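Local coordinates for protein chitinase (Chromobacterium violaceum, PDB 4TXG) that probably hydrolyses the glycosidic bonds of chitin as a family 18 glycoside hydrolase, and probably also binds carbohydrate, at residues A210-D224 and Y229-R241. Sequence-based numbering, arbitrary orientation.
Sequences ATDMSWPGVAGAEMD and YKGHFNLLTQYKR. With CS (cesium ion), chain E.
The side-chain amide of N234 holds the backbone of D224 with both its ends. OD1 of N234 takes the D224 N-H at 2.9 Å, while ND2 of N234 gives one hydrogen to D224 O at 3.0 Å and the other, almost straight (175°), to Y229 O. With CG anti to the backbone N (chi1 -173°), the amide reaches off the helix to the loop chain at D224, and three bonds fix its rotation. One turn on, Q238 NE2 reaches E222 O at 2.8 Å, in the carbonyl plane, and Q238 OE1 coordinates a cesium ion. Beside these polar bonds the packing is close: the bent chain of M223 lays SD on CB of N234 and CE against CG of L235, whose CD2 meets the E222 carbonyl. In the (beta/alpha)8 barrel of this family 18 glycosidase, this is the loop that follows strands 185-193 and 199-200, folding back on the helix 231-242 that leads into strand 247-253. Its first residues are buried at the start of that helix, where A210 O accepts from F233 N and A210 CB sits over one face of the F233 ring, 3.9 Å from its centroid. W215 turns its ring edge to G231, and its NE1 hydrogen-bonds to T165 O. The outer side is looser. K230 stretches along D212 in a long salt bridge, OD1 to NZ 3.8 Å, and a water links K230 NZ to S214 OG. Also on the exposed side, but tighter, R241 brings NH1 (2.8 Å) and NH2 end-on to the single oxygen OD2 of D224, the guanidinium and carboxylate planes 74° apart.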
loop_
_atom_site.group_PDB
_atom_site.type_symbol
_atom_site.label_atom_id
_atom_site.label_comp_id
_atom_site.label_asym_id
_atom_site.label_seq_id
_atom_site.Cartn_x
_atom_site.Cartn_y
_atom_site.Cartn_z
ATOM N N ALA A 210 15.978 15.912 -8.918
ATOM C CA ALA A 210 16.436 14.535 -9.077
ATOM C C ALA A 210 17.860 14.455 -9.619
ATOM O O ALA A 210 18.666 13.663 -9.130
ATOM C CB ALA A 210 15.495 13.753 -9.996
ATOM N N THR A 211 18.159 15.257 -10.637
ATOM C CA THR A 211 19.423 15.090 -11.368
ATOM C C THR A 211 20.201 16.366 -11.643
ATOM O O THR A 211 21.299 16.298 -12.203
ATOM C CB THR A 211 19.194 14.406 -12.742
ATOM O OG1 THR A 211 18.452 15.281 -13.600
ATOM C CG2 THR A 211 18.443 13.093 -12.581
ATOM N N ASP A 212 19.663 17.529 -11.278
ATOM C CA ASP A 212 20.359 18.781 -11.612
ATOM C C ASP A 212 20.300 19.803 -10.486
ATOM O O ASP A 212 19.884 20.949 -10.678
ATOM C CB ASP A 212 19.783 19.402 -12.892
ATOM C CG ASP A 212 20.682 20.494 -13.460
ATOM O OD1 ASP A 212 21.909 20.415 -13.229
ATOM O OD2 ASP A 212 20.177 21.431 -14.123
ATOM N N MET A 213 20.741 19.389 -9.308
ATOM C CA MET A 213 20.709 20.261 -8.151
ATOM C C MET A 213 21.902 19.915 -7.280
ATOM O O MET A 213 22.358 18.775 -7.270
ATOM C CB MET A 213 19.376 20.101 -7.394
ATOM C CG MET A 213 19.245 20.979 -6.158
ATOM S SD MET A 213 17.567 20.938 -5.492
ATOM C CE MET A 213 16.651 21.872 -6.723
ATOM N N SER A 214 22.429 20.901 -6.563
ATOM C CA SER A 214 23.520 20.624 -5.639
ATOM C C SER A 214 23.319 21.452 -4.381
ATOM O O SER A 214 22.507 22.381 -4.361
ATOM C CB SER A 214 24.882 20.913 -6.284
ATOM O OG SER A 214 25.047 22.294 -6.536
ATOM N N TRP A 215 24.051 21.097 -3.334
ATOM C CA TRP A 215 23.899 21.730 -2.032
ATOM C C TRP A 215 25.267 22.119 -1.480
ATOM O O TRP A 215 25.788 21.462 -0.577
ATOM C CB TRP A 215 23.165 20.788 -1.066
ATOM C CG TRP A 215 21.735 20.534 -1.466
ATOM C CD1 TRP A 215 20.644 21.275 -1.114
ATOM C CD2 TRP A 215 21.246 19.479 -2.308
ATOM N NE1 TRP A 215 19.512 20.746 -1.673
ATOM C CE2 TRP A 215 19.853 19.641 -2.409
ATOM C CE3 TRP A 215 21.853 18.408 -2.977
ATOM C CZ2 TRP A 215 19.049 18.774 -3.155
ATOM C CZ3 TRP A 215 21.048 17.540 -3.719
ATOM C CH2 TRP A 215 19.667 17.733 -3.805
ATOM N N PRO A 216 25.852 23.195 -2.033
ATOM C CA PRO A 216 27.191 23.658 -1.660
ATOM C C PRO A 216 27.280 23.902 -0.170
ATOM O O PRO A 216 26.378 24.529 0.385
ATOM C CB PRO A 216 27.343 24.974 -2.432
ATOM C CG PRO A 216 26.367 24.881 -3.542
ATOM C CD PRO A 216 25.218 24.089 -3.015
ATOM N N GLY A 217 28.327 23.390 0.468
ATOM C CA GLY A 217 28.569 23.670 1.869
ATOM C C GLY A 217 27.819 22.786 2.844
ATOM O O GLY A 217 28.054 22.857 4.049
ATOM N N VAL A 218 26.912 21.956 2.341
ATOM C CA VAL A 218 26.210 21.015 3.203
ATOM C C VAL A 218 27.019 19.725 3.339
ATOM O O VAL A 218 27.178 18.965 2.375
ATOM C CB VAL A 218 24.798 20.705 2.676
ATOM C CG1 VAL A 218 24.095 19.673 3.566
ATOM C CG2 VAL A 218 23.983 21.989 2.569
ATOM N N ALA A 219 27.537 19.493 4.542
ATOM C CA ALA A 219 28.379 18.333 4.803
ATOM C C ALA A 219 27.613 17.040 4.573
ATOM O O ALA A 219 26.493 16.874 5.061
ATOM C CB ALA A 219 28.924 18.382 6.220
ATOM N N GLY A 220 28.215 16.133 3.810
ATOM C CA GLY A 220 27.585 14.866 3.494
ATOM C C GLY A 220 26.777 14.885 2.210
ATOM O O GLY A 220 26.346 13.832 1.735
ATOM N N ALA A 221 26.567 16.071 1.641
ATOM C CA ALA A 221 25.742 16.187 0.433
ATOM C C ALA A 221 26.575 16.485 -0.816
ATOM O O ALA A 221 26.035 16.905 -1.841
ATOM C CB ALA A 221 24.678 17.265 0.618
ATOM N N GLU A 222 27.884 16.272 -0.719
ATOM C CA GLU A 222 28.793 16.554 -1.825
ATOM C C GLU A 222 28.518 15.641 -3.020
ATOM O O GLU A 222 28.259 14.444 -2.857
ATOM C CB GLU A 222 30.256 16.412 -1.383
ATOM C CG GLU A 222 30.672 17.349 -0.246
ATOM C CD GLU A 222 30.387 16.784 1.148
ATOM O OE1 GLU A 222 29.787 15.692 1.262
ATOM O OE2 GLU A 222 30.773 17.439 2.138
ATOM N N MET A 223 28.588 16.219 -4.214
ATOM C CA MET A 223 28.320 15.487 -5.449
ATOM C C MET A 223 29.510 14.629 -5.851
ATOM O O MET A 223 30.660 15.034 -5.692
ATOM C CB MET A 223 27.975 16.461 -6.583
ATOM C CG MET A 223 26.654 17.198 -6.378
ATOM S SD MET A 223 25.238 16.095 -6.532
ATOM C CE MET A 223 24.361 16.410 -4.997
ATOM N N ASP A 224 29.220 13.434 -6.347
ATOM C CA ASP A 224 30.219 12.582 -6.989
ATOM C C ASP A 224 30.371 13.062 -8.429
ATOM O O ASP A 224 29.446 12.936 -9.229
ATOM C CB ASP A 224 29.775 11.110 -6.932
ATOM C CG ASP A 224 30.742 10.148 -7.631
ATOM O OD1 ASP A 224 31.675 10.581 -8.338
ATOM O OD2 ASP A 224 30.549 8.921 -7.472
ATOM N N TYR A 229 24.961 12.750 -13.549
ATOM C CA TYR A 229 23.789 13.417 -12.997
ATOM C C TYR A 229 24.162 13.959 -11.636
ATOM O O TYR A 229 25.067 13.435 -10.982
ATOM C CB TYR A 229 22.587 12.473 -12.875
ATOM C CG TYR A 229 22.885 11.117 -12.275
ATOM C CD1 TYR A 229 23.264 10.048 -13.085
ATOM C CD2 TYR A 229 22.759 10.894 -10.903
ATOM C CE1 TYR A 229 23.529 8.797 -12.547
ATOM C CE2 TYR A 229 23.025 9.642 -10.350
ATOM C CZ TYR A 229 23.404 8.599 -11.181
ATOM O OH TYR A 229 23.664 7.356 -10.642
ATOM N N LYS A 230 23.468 15.009 -11.211
ATOM C CA LYS A 230 23.651 15.541 -9.869
ATOM C C LYS A 230 22.398 15.232 -9.048
ATOM O O LYS A 230 21.833 14.149 -9.180
ATOM C CB LYS A 230 23.943 17.041 -9.921
ATOM C CG LYS A 230 25.272 17.353 -10.607
ATOM C CD LYS A 230 25.649 18.825 -10.510
ATOM C CE LYS A 230 24.677 19.700 -11.273
ATOM N NZ LYS A 230 25.202 21.099 -11.410
ATOM N N GLY A 231 21.989 16.157 -8.190
ATOM C CA GLY A 231 20.718 16.036 -7.487
ATOM C C GLY A 231 20.604 14.913 -6.466
ATOM O O GLY A 231 21.609 14.328 -6.040
ATOM N N HIS A 232 19.366 14.636 -6.045
ATOM C CA HIS A 232 19.102 13.542 -5.109
ATOM C C HIS A 232 19.697 12.222 -5.601
ATOM O O HIS A 232 20.206 11.428 -4.809
ATOM C CB HIS A 232 17.597 13.323 -4.903
ATOM C CG HIS A 232 16.870 14.472 -4.262
ATOM N ND1 HIS A 232 17.275 15.059 -3.083
ATOM C CD2 HIS A 232 15.725 15.096 -4.625
ATOM C CE1 HIS A 232 16.421 16.019 -2.759
ATOM N NE2 HIS A 232 15.467 16.051 -3.667
ATOM N N PHE A 233 19.603 11.970 -6.905
ATOM C CA PHE A 233 20.008 10.671 -7.441
ATOM C C PHE A 233 21.509 10.426 -7.266
ATOM O O PHE A 233 21.943 9.304 -7.011
ATOM C CB PHE A 233 19.643 10.551 -8.924
ATOM C CG PHE A 233 18.154 10.341 -9.190
ATOM C CD1 PHE A 233 17.223 10.404 -8.169
ATOM C CD2 PHE A 233 17.711 10.087 -10.484
ATOM C CE1 PHE A 233 15.862 10.220 -8.429
ATOM C CE2 PHE A 233 16.364 9.899 -10.759
ATOM C CZ PHE A 233 15.438 9.958 -9.726
ATOM N N ASN A 234 22.300 11.480 -7.432
ATOM C CA ASN A 234 23.745 11.380 -7.228
ATOM C C ASN A 234 24.053 10.909 -5.795
ATOM O O ASN A 234 24.846 9.982 -5.581
ATOM C CB ASN A 234 24.403 12.737 -7.523
ATOM C CG ASN A 234 25.922 12.680 -7.503
ATOM O OD1 ASN A 234 26.531 12.404 -6.466
ATOM N ND2 ASN A 234 26.542 12.974 -8.643
ATOM N N LEU A 235 23.416 11.538 -4.814
ATOM C CA LEU A 235 23.613 11.148 -3.422
ATOM C C LEU A 235 23.101 9.724 -3.153
ATOM O O LEU A 235 23.755 8.962 -2.445
ATOM C CB LEU A 235 22.934 12.158 -2.483
ATOM C CG LEU A 235 23.627 13.531 -2.458
ATOM C CD1 LEU A 235 22.932 14.518 -1.525
ATOM C CD2 LEU A 235 25.093 13.365 -2.050
ATOM N N LEU A 236 21.957 9.350 -3.724
ATOM C CA LEU A 236 21.458 7.981 -3.533
ATOM C C LEU A 236 22.484 6.960 -4.020
ATOM O O LEU A 236 22.785 5.982 -3.330
ATOM C CB LEU A 236 20.119 7.771 -4.258
ATOM C CG LEU A 236 18.909 8.517 -3.692
ATOM C CD1 LEU A 236 17.695 8.249 -4.585
ATOM C CD2 LEU A 236 18.618 8.097 -2.265
ATOM N N THR A 237 23.051 7.209 -5.195
ATOM C CA THR A 237 24.037 6.286 -5.759
ATOM C C THR A 237 25.260 6.175 -4.861
ATOM O O THR A 237 25.778 5.077 -4.613
ATOM C CB THR A 237 24.452 6.734 -7.167
ATOM O OG1 THR A 237 23.298 6.712 -8.018
ATOM C CG2 THR A 237 25.515 5.794 -7.746
ATOM N N GLN A 238 25.713 7.317 -4.359
ATOM C CA GLN A 238 26.872 7.338 -3.463
ATOM C C GLN A 238 26.661 6.576 -2.156
ATOM O O GLN A 238 27.519 5.807 -1.724
ATOM C CB GLN A 238 27.239 8.772 -3.131
ATOM C CG GLN A 238 27.952 9.502 -4.232
ATOM C CD GLN A 238 28.452 10.828 -3.736
ATOM O OE1 GLN A 238 29.511 10.900 -3.120
ATOM N NE2 GLN A 238 27.673 11.884 -3.959
ATOM N N TYR A 239 25.531 6.820 -1.505
ATOM C CA TYR A 239 25.303 6.210 -0.199
ATOM C C TYR A 239 25.060 4.714 -0.321
ATOM O O TYR A 239 25.409 3.958 0.582
ATOM C CB TYR A 239 24.148 6.899 0.533
ATOM C CG TYR A 239 24.610 8.138 1.258
ATOM C CD1 TYR A 239 24.701 9.353 0.602
ATOM C CD2 TYR A 239 24.998 8.081 2.592
ATOM C CE1 TYR A 239 25.157 10.487 1.260
ATOM C CE2 TYR A 239 25.451 9.208 3.257
ATOM C CZ TYR A 239 25.530 10.408 2.586
ATOM O OH TYR A 239 25.986 11.532 3.247
ATOM N N LYS A 240 24.492 4.277 -1.440
ATOM C CA LYS A 240 24.295 2.846 -1.640
ATOM C C LYS A 240 25.618 2.088 -1.665
ATOM O O LYS A 240 25.657 0.908 -1.328
ATOM C CB LYS A 240 23.507 2.574 -2.925
ATOM C CG LYS A 240 22.037 2.898 -2.781
ATOM C CD LYS A 240 21.165 1.931 -3.555
ATOM C CE LYS A 240 21.318 2.098 -5.034
ATOM N NZ LYS A 240 20.410 1.158 -5.764
ATOM N N ARG A 241 26.706 2.761 -2.043
ATOM C CA ARG A 241 28.015 2.112 -2.025
ATOM C C ARG A 241 28.460 1.794 -0.602
ATOM O O ARG A 241 29.124 0.781 -0.353
ATOM C CB ARG A 241 29.068 2.990 -2.705
ATOM C CG ARG A 241 28.735 3.338 -4.138
ATOM C CD ARG A 241 29.830 4.215 -4.701
ATOM N NE ARG A 241 29.542 4.674 -6.051
ATOM C CZ ARG A 241 29.878 5.880 -6.491
ATOM N NH1 ARG A 241 30.489 6.727 -5.674
ATOM N NH2 ARG A 241 29.596 6.236 -7.733
HETATM CS CS CS E . 31.809 12.758 -3.101
HETATM O O HOH W 1 24.236 22.509 -9.317
#